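Local coordinates for protein DNA polymerase (Bacillus phage phi29, PDB 2PY5) that replicates the viral genome by protein-primed, highly processive strand-displacement DNA synthesis and proofreads with a 3'-5' exonuclease, at residues I70-E75 and G410-R415; A49-V54 and I115-Y120; I94-Q99 and F414-E419. The protein carries 2 engineered substitutions. One frame throughout, in Å; residues are numbered along the deposited sequence.

How the contacts relate
Contacts 2, 1 and 3 follow one another across the boundary between the exonuclease domain and TPR2. Contact 2 ties helix 44-54 to the central sheet and reaches the DNA through Tyr-120. Contact 1, its centre about 18 Å away, touches it directly, with Ile-70 CD1 packed 3.8 Å from Ile-119 CD1, and joins helix 63-76 to the TPR2 hairpin. Contact 3, about 14 Å from contact 1 centre to centre, shares Phe-414 and Arg-415 with it; only there do both segments meet nucleotides. Contacts 2 and 3 are about 23 Å apart between centres. The side chains of Val-51 and Ile-71 each lie about 10 Å from that of Ala-66, an engineered residue at a position essential for 3'-5' exonucleolysis.

Contact 1: I70-E75 and G410-R415. With EDO (1,2-ethanediol), chain O; nucleotides of chain B.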
loop_
_atom_site.group_PDB
_atom_site.type_symbol
_atom_site.label_atom_id
_atom_site.label_comp_id
_atom_site.label_asym_id
_atom_site.label_seq_id
_atom_site.Cartn_x
_atom_site.Cartn_y
_atom_site.Cartn_z
ATOM N N ILE F 70 17.422 -17.042 2.413
ATOM C CA ILE F 70 18.759 -16.484 2.465
ATOM C C ILE F 70 19.283 -16.436 3.888
ATOM O O ILE F 70 20.411 -16.839 4.153
ATOM C CB ILE F 70 18.758 -15.073 1.818
ATOM C CG1 ILE F 70 18.542 -15.179 0.314
ATOM C CG2 ILE F 70 20.038 -14.297 2.120
ATOM C CD1 ILE F 70 18.164 -13.891 -0.333
ATOM N N ILE F 71 18.460 -15.954 4.819
ATOM C CA ILE F 71 18.881 -15.856 6.223
ATOM C C ILE F 71 19.068 -17.249 6.850
ATOM O O ILE F 71 20.028 -17.467 7.601
ATOM C CB ILE F 71 17.982 -14.919 7.046
ATOM C CG1 ILE F 71 18.107 -13.490 6.506
ATOM C CG2 ILE F 71 18.419 -14.909 8.516
ATOM C CD1 ILE F 71 17.211 -12.491 7.216
ATOM N N ASN F 72 18.156 -18.178 6.552
ATOM C CA ASN F 72 18.349 -19.563 6.975
ATOM C C ASN F 72 19.714 -20.094 6.517
ATOM O O ASN F 72 20.397 -20.787 7.253
ATOM C CB ASN F 72 17.227 -20.465 6.444
ATOM C CG ASN F 72 16.033 -20.530 7.382
ATOM O OD1 ASN F 72 15.089 -19.710 7.278
ATOM N ND2 ASN F 72 16.067 -21.453 8.304
ATOM N N TRP F 73 20.120 -19.765 5.296
ATOM C CA TRP F 73 21.421 -20.223 4.795
ATOM C C TRP F 73 22.564 -19.532 5.540
ATOM O O TRP F 73 23.494 -20.184 5.999
ATOM C CB TRP F 73 21.547 -19.974 3.292
ATOM C CG TRP F 73 22.805 -20.530 2.673
ATOM C CD1 TRP F 73 22.944 -21.745 2.060
ATOM C CD2 TRP F 73 24.102 -19.907 2.614
ATOM N NE1 TRP F 73 24.224 -21.918 1.632
ATOM C CE2 TRP F 73 24.964 -20.811 1.952
ATOM C CE3 TRP F 73 24.616 -18.682 3.048
ATOM C CZ2 TRP F 73 26.308 -20.529 1.719
ATOM C CZ3 TRP F 73 25.939 -18.392 2.810
ATOM C CH2 TRP F 73 26.784 -19.325 2.165
ATOM N N LEU F 74 22.469 -18.205 5.675
ATOM C CA LEU F 74 23.521 -17.439 6.309
ATOM C C LEU F 74 23.819 -17.997 7.693
ATOM O O LEU F 74 24.960 -18.225 8.030
ATOM C CB LEU F 74 23.153 -15.944 6.379
ATOM C CG LEU F 74 23.168 -15.214 5.043
ATOM C CD1 LEU F 74 22.429 -13.891 5.174
ATOM C CD2 LEU F 74 24.597 -14.960 4.564
ATOM N N GLU F 75 22.757 -18.242 8.468
ATOM C CA GLU F 75 22.875 -18.724 9.848
ATOM C C GLU F 75 23.510 -20.103 9.956
ATOM O O GLU F 75 24.060 -20.435 11.003
ATOM C CB GLU F 75 21.495 -18.726 10.509
ATOM C CG GLU F 75 20.961 -17.310 10.786
ATOM C CD GLU F 75 21.599 -16.676 12.003
ATOM O OE1 GLU F 75 21.995 -17.423 12.933
ATOM O OE2 GLU F 75 21.683 -15.426 12.062
ATOM N N GLY F 410 15.213 -24.603 14.450
ATOM C CA GLY F 410 15.907 -24.302 13.205
ATOM C C GLY F 410 15.121 -23.388 12.272
ATOM O O GLY F 410 15.552 -23.134 11.140
ATOM N N ALA F 411 13.955 -22.914 12.718
ATOM C CA ALA F 411 13.181 -21.920 11.955
ATOM C C ALA F 411 13.532 -20.514 12.425
ATOM O O ALA F 411 13.991 -20.327 13.559
ATOM C CB ALA F 411 11.682 -22.154 12.115
ATOM N N LEU F 412 13.326 -19.523 11.556
ATOM C CA LEU F 412 13.567 -18.145 11.920
ATOM C C LEU F 412 12.537 -17.623 12.915
ATOM O O LEU F 412 11.325 -17.839 12.748
ATOM C CB LEU F 412 13.543 -17.256 10.679
ATOM C CG LEU F 412 14.756 -17.371 9.767
ATOM C CD1 LEU F 412 14.593 -16.456 8.582
ATOM C CD2 LEU F 412 16.053 -17.046 10.542
ATOM N N GLY F 413 13.031 -16.906 13.918
ATOM C CA GLY F 413 12.217 -16.098 14.801
ATOM C C GLY F 413 12.716 -14.669 14.697
ATOM O O GLY F 413 13.743 -14.406 14.048
ATOM N N PHE F 414 11.980 -13.747 15.307
ATOM C CA PHE F 414 12.293 -12.325 15.239
ATOM C C PHE F 414 12.119 -11.687 16.600
ATOM O O PHE F 414 11.133 -11.962 17.307
ATOM C CB PHE F 414 11.404 -11.657 14.199
ATOM C CG PHE F 414 11.536 -12.283 12.847
ATOM C CD1 PHE F 414 10.787 -13.397 12.504
ATOM C CD2 PHE F 414 12.452 -11.798 11.942
ATOM C CE1 PHE F 414 10.936 -14.007 11.277
ATOM C CE2 PHE F 414 12.609 -12.407 10.701
ATOM C CZ PHE F 414 11.854 -13.503 10.373
ATOM N N ARG F 415 13.103 -10.886 16.996
ATOM C CA ARG F 415 13.050 -10.169 18.263
ATOM C C ARG F 415 13.054 -8.684 17.966
ATOM O O ARG F 415 13.663 -8.251 17.004
ATOM C CB ARG F 415 14.236 -10.538 19.167
ATOM C CG ARG F 415 15.624 -10.209 18.633
ATOM C CD ARG F 415 16.679 -10.591 19.631
ATOM N NE ARG F 415 18.034 -10.476 19.104
ATOM C CZ ARG F 415 18.744 -9.350 19.063
ATOM N NH1 ARG F 415 18.243 -8.209 19.502
ATOM N NH2 ARG F 415 19.972 -9.375 18.568
HETATM C C1 EDO O . 18.379 -14.397 20.166
HETATM O O1 EDO O . 19.022 -13.273 19.554
HETATM C C2 EDO O . 17.460 -13.937 21.303
HETATM O O2 EDO O . 16.096 -14.348 21.109
ATOM P P DT B 5 5.449 -10.094 15.334
ATOM O OP1 DT B 5 4.268 -9.812 16.192
ATOM O OP2 DT B 5 6.793 -9.616 15.731
ATOM O "O5'" DT B 5 5.590 -11.680 15.162
ATOM C "C5'" DT B 5 4.459 -12.475 14.847
ATOM C "C4'" DT B 5 4.893 -13.773 14.195
ATOM O "O4'" DT B 5 5.398 -13.523 12.860
ATOM C "C3'" DT B 5 6.013 -14.524 14.900
ATOM O "O3'" DT B 5 5.781 -15.918 14.766
ATOM C "C2'" DT B 5 7.276 -14.090 14.160
ATOM C "C1'" DT B 5 6.736 -13.986 12.745
ATOM N N1 DT B 5 7.404 -12.991 11.859
ATOM C C2 DT B 5 7.803 -13.368 10.593
ATOM O O2 DT B 5 7.662 -14.493 10.094
ATOM N N3 DT B 5 8.373 -12.334 9.885
ATOM C C4 DT B 5 8.586 -11.032 10.299
ATOM O O4 DT B 5 9.096 -10.205 9.549
ATOM C C5 DT B 5 8.134 -10.710 11.623
ATOM C C7 DT B 5 8.304 -9.337 12.184
ATOM C C6 DT B 5 7.567 -11.696 12.339
#
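Ile-71 and Leu-412 have the same first rotamer, with chi1 of -64° and -74°, but it aims different atoms at their meeting point. In the isoleucine it leaves the CG2 methyl trans to the backbone N and facing the hairpin; in the leucine it swings CG away from the carbonyl carbon and carries the forked end to the helix. The contact is a domain interface: helix 63-76 of the exonuclease domain receives strand 412-416, one arm of the two-stranded hairpin (402-406 with 412-416) in TPR2, the polymerase subdomain specific to protein-primed enzymes.

The side chains cross at about a right angle, so the leucine fork meets Ile-71 with both prongs. Leu-412 CD2 rests 3.8 Å from Ile-71 CG2, while Leu-412 CD1 reaches back to Ile-71 CB at 4.0 Å. At the next residue of the helix, the amide carbon of Asn-72 lies slantwise beside the same leucine, its CG 4.2 Å from Leu-412 CG. All three residues are buried. Ile-71 also packs on Trp-100 and Ile-103, and Leu-412 on Leu-406, so the apolar seam continues into the exonuclease sheet on one side and onto the partner strand of the hairpin on the other.

The polar link across the interface is made by the side chain of Arg-76 to backbone carbonyls: just beyond the helical segment, it donates NH1 to that of Asn-72 and NH2 to that of Gly-410, bridging the domains with one guanidinium. Gly-410, two residues before the strand, has a positive phi. Farther along, away from the helix, Arg-415 stretches out from CG to NE, and its NE donates a bent hydrogen bond of 3.0 Å, with an angle of 136° at the hydrogen, to O1 of a 1,2-ethanediol probably left from crystallisation.

Contact 2: A49-V54 and I115-Y120; sequences AWVLKV and IHTVIY
Thr-117 stands at about a right angle to both Val-51 and Val-54, and its two branches do different work. Its CG2 methyl meets Val-51 CG1 at 3.7 Å, an apolar touch made possible because Val-51 holds CG1 trans to its backbone N (chi1 171°). Its hydroxyl turns to the helix backbone: with chi1 at -67°, OG1 points away from the carbonyl carbon of Thr-117 and donates a short hydrogen bond of 2.6 Å to Val-51 O. The approach is almost straight down the carbonyl, with a C=O...OG1 angle of 165°. Val-54 CG1 lies alongside this hydroxyl, 3.9 Å from Thr-117 OG1.

The arrangement belongs to the exonuclease domain, an RNase H-like fold in which a mixed sheet carries helices on its faces. Helix 44-54 links the parallel strands 38-41 and 57-60 as a beta-alpha-beta crossover, and here residues Val-51 to Val-54 of the helix lie over strand 113-121. Leu-58 of strand 57-60, the parallel neighbour of 113-121, packs against both Val-51 and Thr-117. Backbone bonding in this part of the helix is weak, and the threonine is an outside partner for one of its carbonyls. A second carbonyl is reached through water 1, which donates to Leu-52 O at 2.8 Å and to Thr-117 OG1 at 2.8 Å, leaving the buried hydroxyl with one bond given and one received.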
loop_
_atom_site.group_PDB
_atom_site.type_symbol
_atom_site.label_atom_id
_atom_site.label_comp_id
_atom_site.label_asym_id
_atom_site.label_seq_id
_atom_site.Cartn_x
_atom_site.Cartn_y
_atom_site.Cartn_z
ATOM N N ALA F 49 27.252 -18.870 -2.940
ATOM C CA ALA F 49 28.667 -18.685 -3.250
ATOM C C ALA F 49 28.842 -17.493 -4.208
ATOM O O ALA F 49 29.740 -16.684 -4.025
ATOM C CB ALA F 49 29.275 -19.973 -3.851
ATOM N N TRP F 50 27.961 -17.399 -5.202
ATOM C CA TRP F 50 27.952 -16.292 -6.146
ATOM C C TRP F 50 27.627 -14.970 -5.426
ATOM O O TRP F 50 28.331 -13.953 -5.619
ATOM C CB TRP F 50 26.957 -16.580 -7.281
ATOM C CG TRP F 50 26.716 -15.404 -8.183
ATOM C CD1 TRP F 50 27.512 -14.989 -9.216
ATOM C CD2 TRP F 50 25.609 -14.492 -8.134
ATOM N NE1 TRP F 50 26.970 -13.872 -9.802
ATOM C CE2 TRP F 50 25.803 -13.549 -9.167
ATOM C CE3 TRP F 50 24.466 -14.382 -7.325
ATOM C CZ2 TRP F 50 24.909 -12.505 -9.400
ATOM C CZ3 TRP F 50 23.572 -13.339 -7.563
ATOM C CH2 TRP F 50 23.800 -12.423 -8.609
ATOM N N VAL F 51 26.595 -14.991 -4.591
ATOM C CA VAL F 51 26.218 -13.811 -3.795
ATOM C C VAL F 51 27.435 -13.273 -3.035
ATOM O O VAL F 51 27.666 -12.064 -2.998
ATOM C CB VAL F 51 25.102 -14.127 -2.773
ATOM C CG1 VAL F 51 24.887 -12.949 -1.803
ATOM C CG2 VAL F 51 23.802 -14.522 -3.473
ATOM N N LEU F 52 28.223 -14.163 -2.437
ATOM C CA LEU F 52 29.305 -13.716 -1.574
ATOM C C LEU F 52 30.431 -13.077 -2.354
ATOM O O LEU F 52 31.146 -12.231 -1.818
ATOM C CB LEU F 52 29.820 -14.831 -0.690
ATOM C CG LEU F 52 28.852 -15.433 0.315
ATOM C CD1 LEU F 52 29.571 -16.471 1.196
ATOM C CD2 LEU F 52 28.155 -14.391 1.168
ATOM N N LYS F 53 30.573 -13.457 -3.622
ATOM C CA LYS F 53 31.661 -12.960 -4.453
ATOM C C LYS F 53 31.279 -11.798 -5.360
ATOM O O LYS F 53 32.167 -11.045 -5.782
ATOM C CB LYS F 53 32.220 -14.094 -5.317
ATOM C CG LYS F 53 33.229 -14.956 -4.619
ATOM C CD LYS F 53 33.756 -16.032 -5.557
ATOM C CE LYS F 53 35.040 -16.644 -5.040
ATOM N NZ LYS F 53 35.388 -17.883 -5.799
ATOM N N VAL F 54 29.982 -11.642 -5.663
ATOM C CA VAL F 54 29.562 -10.740 -6.759
ATOM C C VAL F 54 29.642 -9.259 -6.409
ATOM O O VAL F 54 29.706 -8.424 -7.311
ATOM C CB VAL F 54 28.153 -11.122 -7.329
ATOM C CG1 VAL F 54 27.046 -10.806 -6.339
ATOM C CG2 VAL F 54 27.901 -10.473 -8.687
ATOM N N ILE F 115 33.931 -5.214 1.085
ATOM C CA ILE F 115 33.371 -6.311 0.307
ATOM C C ILE F 115 32.014 -6.698 0.878
ATOM O O ILE F 115 31.928 -7.209 1.996
ATOM C CB ILE F 115 34.283 -7.566 0.337
ATOM C CG1 ILE F 115 35.736 -7.226 0.022
ATOM C CG2 ILE F 115 33.712 -8.658 -0.608
ATOM C CD1 ILE F 115 35.933 -6.476 -1.280
ATOM N N HIS F 116 30.962 -6.462 0.108
ATOM C CA HIS F 116 29.629 -6.834 0.533
ATOM C C HIS F 116 28.664 -6.957 -0.623
ATOM O O HIS F 116 28.900 -6.405 -1.681
ATOM C CB HIS F 116 29.098 -5.837 1.583
ATOM C CG HIS F 116 28.656 -4.501 1.043
ATOM N ND1 HIS F 116 29.483 -3.639 0.353
ATOM C CD2 HIS F 116 27.474 -3.854 1.172
ATOM C CE1 HIS F 116 28.813 -2.537 0.048
ATOM N NE2 HIS F 116 27.596 -2.642 0.538
ATOM N N THR F 117 27.571 -7.677 -0.387
ATOM C CA THR F 117 26.479 -7.775 -1.324
ATOM C C THR F 117 25.233 -7.367 -0.592
ATOM O O THR F 117 24.963 -7.873 0.514
ATOM C CB THR F 117 26.352 -9.191 -1.906
ATOM O OG1 THR F 117 27.505 -9.455 -2.721
ATOM C CG2 THR F 117 25.045 -9.349 -2.749
ATOM N N VAL F 118 24.485 -6.440 -1.184
ATOM C CA VAL F 118 23.235 -5.923 -0.586
ATOM C C VAL F 118 22.062 -6.483 -1.356
ATOM O O VAL F 118 22.097 -6.555 -2.580
ATOM C CB VAL F 118 23.158 -4.382 -0.526
ATOM C CG1 VAL F 118 21.978 -3.951 0.383
ATOM C CG2 VAL F 118 24.465 -3.783 -0.004
ATOM N N ILE F 119 21.050 -6.941 -0.625
ATOM C CA ILE F 119 19.872 -7.512 -1.204
ATOM C C ILE F 119 18.670 -6.662 -0.808
ATOM O O ILE F 119 18.400 -6.466 0.389
ATOM C CB ILE F 119 19.665 -8.962 -0.714
ATOM C CG1 ILE F 119 20.974 -9.756 -0.857
ATOM C CG2 ILE F 119 18.565 -9.645 -1.535
ATOM C CD1 ILE F 119 20.895 -11.221 -0.427
ATOM N N TYR F 120 17.951 -6.197 -1.821
ATOM C CA TYR F 120 16.795 -5.333 -1.665
ATOM C C TYR F 120 15.491 -6.005 -2.107
ATOM O O TYR F 120 15.497 -7.051 -2.762
ATOM C CB TYR F 120 17.006 -4.096 -2.494
ATOM C CG TYR F 120 18.156 -3.215 -2.067
ATOM C CD1 TYR F 120 19.260 -3.053 -2.887
ATOM C CD2 TYR F 120 18.115 -2.494 -0.882
ATOM C CE1 TYR F 120 20.288 -2.218 -2.527
ATOM C CE2 TYR F 120 19.158 -1.670 -0.500
ATOM C CZ TYR F 120 20.242 -1.525 -1.342
ATOM O OH TYR F 120 21.303 -0.696 -1.009
HETATM O O HOH W 1 30.266 -9.560 -2.228
#

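Contact 3: I94-Q99 and F414-E419; sequences ISRMGQ and FRLGEE. With EDO (1,2-ethanediol), chain O; nucleotides of chain B; nucleotides of chain C.
Walling the path of bound single-stranded DNA, the TPR2 hairpin meets the loop between strands 89-94 and 100-110 of the exonuclease domain, where Phe-414 touches Ile-94 and Leu-416 touches Arg-96. The Phe-414 ring has Ile-94 CD1 4.2 Å from its CE2, while N3 of the DT5 base of chain B lies over one face, offset toward the rim, and C2 of that base is 3.3 Å from Phe-414 CE1. The loop approaches the same base: a type I turn from Ser-95 to Gly-98 brings Gly-98 CA within 3.5 Å of DT5 O4. Gly-98 N to Ser-95 O (2.9 Å) closes the turn, and Ser-95 OG accepts a further bond from Gln-99 N, just past it (3.0 Å).

Toward solvent, the Arg-96 chain bends at chi3 (-68°), laying its guanidinium across Leu-416. The CD1 methyl sits over one face, and CD2 is 3.7 Å from Arg-96 NH1. The arginine's charge is met chiefly by a salt bridge from Arg-96 NH2 to Asp-398 OD1. Glu-419 stands beyond salt-bridge range and is joined through water 2, which lies in the guanidinium plane, accepts from Arg-96 NH2 at 3.0 Å and donates to Glu-419 OE2 at 2.8 Å.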
loop_
_atom_site.group_PDB
_atom_site.type_symbol
_atom_site.label_atom_id
_atom_site.label_comp_id
_atom_site.label_asym_id
_atom_site.label_seq_id
_atom_site.Cartn_x
_atom_site.Cartn_y
_atom_site.Cartn_z
ATOM N N ILE F 94 14.425 -4.749 8.712
ATOM C CA ILE F 94 13.106 -5.382 8.844
ATOM C C ILE F 94 12.358 -4.555 9.889
ATOM O O ILE F 94 12.830 -4.393 11.031
ATOM C CB ILE F 94 13.185 -6.861 9.315
ATOM C CG1 ILE F 94 13.925 -7.722 8.298
ATOM C CG2 ILE F 94 11.754 -7.405 9.549
ATOM C CD1 ILE F 94 14.439 -9.055 8.882
ATOM N N SER F 95 11.221 -3.988 9.492
ATOM C CA SER F 95 10.492 -3.066 10.362
ATOM C C SER F 95 9.786 -3.800 11.486
ATOM O O SER F 95 9.631 -5.026 11.421
ATOM C CB SER F 95 9.472 -2.232 9.592
ATOM O OG SER F 95 8.347 -2.993 9.183
ATOM N N ARG F 96 9.383 -3.040 12.495
ATOM C CA ARG F 96 8.581 -3.564 13.604
ATOM C C ARG F 96 7.403 -4.375 13.092
ATOM O O ARG F 96 7.040 -5.422 13.667
ATOM C CB ARG F 96 8.046 -2.415 14.480
ATOM C CG ARG F 96 7.325 -2.870 15.736
ATOM C CD ARG F 96 6.642 -1.710 16.407
ATOM N NE ARG F 96 7.601 -0.757 16.959
ATOM C CZ ARG F 96 8.032 -0.724 18.224
ATOM N NH1 ARG F 96 7.608 -1.605 19.134
ATOM N NH2 ARG F 96 8.902 0.211 18.592
ATOM N N MET F 97 6.787 -3.877 12.031
ATOM C CA MET F 97 5.572 -4.484 11.481
ATOM C C MET F 97 5.849 -5.590 10.465
ATOM O O MET F 97 4.913 -6.147 9.879
ATOM C CB MET F 97 4.689 -3.394 10.891
ATOM C CG MET F 97 4.379 -2.271 11.901
ATOM S SD MET F 97 3.199 -2.690 13.193
ATOM C CE MET F 97 4.154 -3.642 14.361
ATOM N N GLY F 98 7.123 -5.927 10.258
ATOM C CA GLY F 98 7.486 -7.077 9.456
ATOM C C GLY F 98 7.677 -6.796 7.979
ATOM O O GLY F 98 7.641 -7.731 7.179
ATOM N N GLN F 99 7.916 -5.532 7.623
ATOM C CA GLN F 99 8.276 -5.196 6.243
ATOM C C GLN F 99 9.787 -5.347 6.056
ATOM O O GLN F 99 10.557 -4.799 6.834
ATOM C CB GLN F 99 7.804 -3.798 5.900
ATOM C CG GLN F 99 6.290 -3.671 6.052
ATOM C CD GLN F 99 5.631 -2.844 4.996
ATOM O OE1 GLN F 99 4.816 -1.967 5.303
ATOM N NE2 GLN F 99 5.955 -3.116 3.738
ATOM N N PHE F 414 11.980 -13.747 15.307
ATOM C CA PHE F 414 12.293 -12.325 15.239
ATOM C C PHE F 414 12.119 -11.687 16.600
ATOM O O PHE F 414 11.133 -11.962 17.307
ATOM C CB PHE F 414 11.404 -11.657 14.199
ATOM C CG PHE F 414 11.536 -12.283 12.847
ATOM C CD1 PHE F 414 10.787 -13.397 12.504
ATOM C CD2 PHE F 414 12.452 -11.798 11.942
ATOM C CE1 PHE F 414 10.936 -14.007 11.277
ATOM C CE2 PHE F 414 12.609 -12.407 10.701
ATOM C CZ PHE F 414 11.854 -13.503 10.373
ATOM N N ARG F 415 13.103 -10.886 16.996
ATOM C CA ARG F 415 13.050 -10.169 18.263
ATOM C C ARG F 415 13.054 -8.684 17.966
ATOM O O ARG F 415 13.663 -8.251 17.004
ATOM C CB ARG F 415 14.236 -10.538 19.167
ATOM C CG ARG F 415 15.624 -10.209 18.633
ATOM C CD ARG F 415 16.679 -10.591 19.631
ATOM N NE ARG F 415 18.034 -10.476 19.104
ATOM C CZ ARG F 415 18.744 -9.350 19.063
ATOM N NH1 ARG F 415 18.243 -8.209 19.502
ATOM N NH2 ARG F 415 19.972 -9.375 18.568
ATOM N N LEU F 416 12.376 -7.904 18.804
ATOM C CA LEU F 416 12.456 -6.474 18.687
ATOM C C LEU F 416 13.875 -6.045 19.030
ATOM O O LEU F 416 14.424 -6.443 20.056
ATOM C CB LEU F 416 11.457 -5.774 19.618
ATOM C CG LEU F 416 11.182 -4.295 19.437
ATOM C CD1 LEU F 416 10.585 -3.975 18.053
ATOM C CD2 LEU F 416 10.271 -3.812 20.567
ATOM N N GLY F 417 14.448 -5.220 18.166
ATOM C CA GLY F 417 15.805 -4.750 18.329
ATOM C C GLY F 417 15.943 -3.533 19.212
ATOM O O GLY F 417 15.030 -3.172 19.970
ATOM N N GLU F 418 17.089 -2.879 19.085
ATOM C CA GLU F 418 17.416 -1.723 19.891
ATOM C C GLU F 418 16.536 -0.546 19.522
ATOM O O GLU F 418 16.189 -0.347 18.357
ATOM C CB GLU F 418 18.893 -1.367 19.679
ATOM C CG GLU F 418 19.452 -0.414 20.668
ATOM C CD GLU F 418 20.985 -0.399 20.679
ATOM O OE1 GLU F 418 21.523 0.716 20.792
ATOM O OE2 GLU F 418 21.629 -1.482 20.628
ATOM N N GLU F 419 16.156 0.246 20.524
ATOM C CA GLU F 419 15.370 1.424 20.263
ATOM C C GLU F 419 16.129 2.348 19.333
ATOM O O GLU F 419 17.309 2.627 19.554
ATOM C CB GLU F 419 15.057 2.170 21.555
ATOM C CG GLU F 419 14.060 1.463 22.474
ATOM C CD GLU F 419 12.650 1.440 21.921
ATOM O OE1 GLU F 419 12.094 2.530 21.648
ATOM O OE2 GLU F 419 12.077 0.339 21.774
HETATM C C1 EDO O . 18.379 -14.397 20.166
HETATM O O1 EDO O . 19.022 -13.273 19.554
HETATM C C2 EDO O . 17.460 -13.937 21.303
HETATM O O2 EDO O . 16.096 -14.348 21.109
ATOM P P DT B 5 5.449 -10.094 15.334
ATOM O OP1 DT B 5 4.268 -9.812 16.192
ATOM O OP2 DT B 5 6.793 -9.616 15.731
ATOM O "O5'" DT B 5 5.590 -11.680 15.162
ATOM C "C5'" DT B 5 4.459 -12.475 14.847
ATOM C "C4'" DT B 5 4.893 -13.773 14.195
ATOM O "O4'" DT B 5 5.398 -13.523 12.860
ATOM C "C3'" DT B 5 6.013 -14.524 14.900
ATOM O "O3'" DT B 5 5.781 -15.918 14.766
ATOM C "C2'" DT B 5 7.276 -14.090 14.160
ATOM C "C1'" DT B 5 6.736 -13.986 12.745
ATOM N N1 DT B 5 7.404 -12.991 11.859
ATOM C C2 DT B 5 7.803 -13.368 10.593
ATOM O O2 DT B 5 7.662 -14.493 10.094
ATOM N N3 DT B 5 8.373 -12.334 9.885
ATOM C C4 DT B 5 8.586 -11.032 10.299
ATOM O O4 DT B 5 9.096 -10.205 9.549
ATOM C C5 DT B 5 8.134 -10.710 11.623
ATOM C C7 DT B 5 8.304 -9.337 12.184
ATOM C C6 DT B 5 7.567 -11.696 12.339
ATOM P P DT C 6 1.769 4.823 12.199
ATOM O OP1 DT C 6 1.198 5.958 12.943
ATOM O OP2 DT C 6 3.226 4.507 12.223
ATOM O "O5'" DT C 6 1.020 3.476 12.644
ATOM C "C5'" DT C 6 -0.375 3.454 12.879
ATOM C "C4'" DT C 6 -0.753 2.077 13.383
ATOM O "O4'" DT C 6 -0.639 1.163 12.263
ATOM C "C3'" DT C 6 0.144 1.525 14.499
ATOM O "O3'" DT C 6 -0.615 0.856 15.520
ATOM C "C2'" DT C 6 1.075 0.568 13.764
ATOM C "C1'" DT C 6 0.186 0.074 12.625
ATOM N N1 DT C 6 0.909 -0.423 11.389
ATOM C C2 DT C 6 0.492 -1.612 10.818
ATOM O O2 DT C 6 -0.428 -2.279 11.268
ATOM N N3 DT C 6 1.200 -1.987 9.696
ATOM C C4 DT C 6 2.258 -1.320 9.099
ATOM O O4 DT C 6 2.819 -1.754 8.096
ATOM C C5 DT C 6 2.642 -0.082 9.744
ATOM C C7 DT C 6 3.775 0.741 9.203
ATOM C C6 DT C 6 1.961 0.302 10.839
ATOM P P DC B 4 1.256 -12.523 12.257
ATOM O OP1 DC B 4 2.191 -13.666 12.181
ATOM O OP2 DC B 4 0.218 -12.459 13.322
ATOM O "O5'" DC B 4 2.092 -11.169 12.350
ATOM C "C5'" DC B 4 3.282 -10.961 11.613
ATOM C "C4'" DC B 4 3.761 -9.553 11.894
ATOM O "O4'" DC B 4 2.803 -8.612 11.348
ATOM C "C3'" DC B 4 3.882 -9.190 13.369
ATOM O "O3'" DC B 4 5.164 -9.594 13.842
ATOM C "C2'" DC B 4 3.692 -7.676 13.344
ATOM C "C1'" DC B 4 2.737 -7.462 12.175
ATOM N N1 DC B 4 1.298 -7.219 12.563
ATOM C C2 DC B 4 0.856 -5.908 12.785
ATOM O O2 DC B 4 1.653 -4.968 12.669
ATOM N N3 DC B 4 -0.440 -5.693 13.119
ATOM C C4 DC B 4 -1.283 -6.719 13.242
ATOM N N4 DC B 4 -2.548 -6.445 13.578
ATOM C C5 DC B 4 -0.865 -8.068 13.023
ATOM C C6 DC B 4 0.417 -8.268 12.686
HETATM O O HOH W 2 9.312 0.000 21.576
#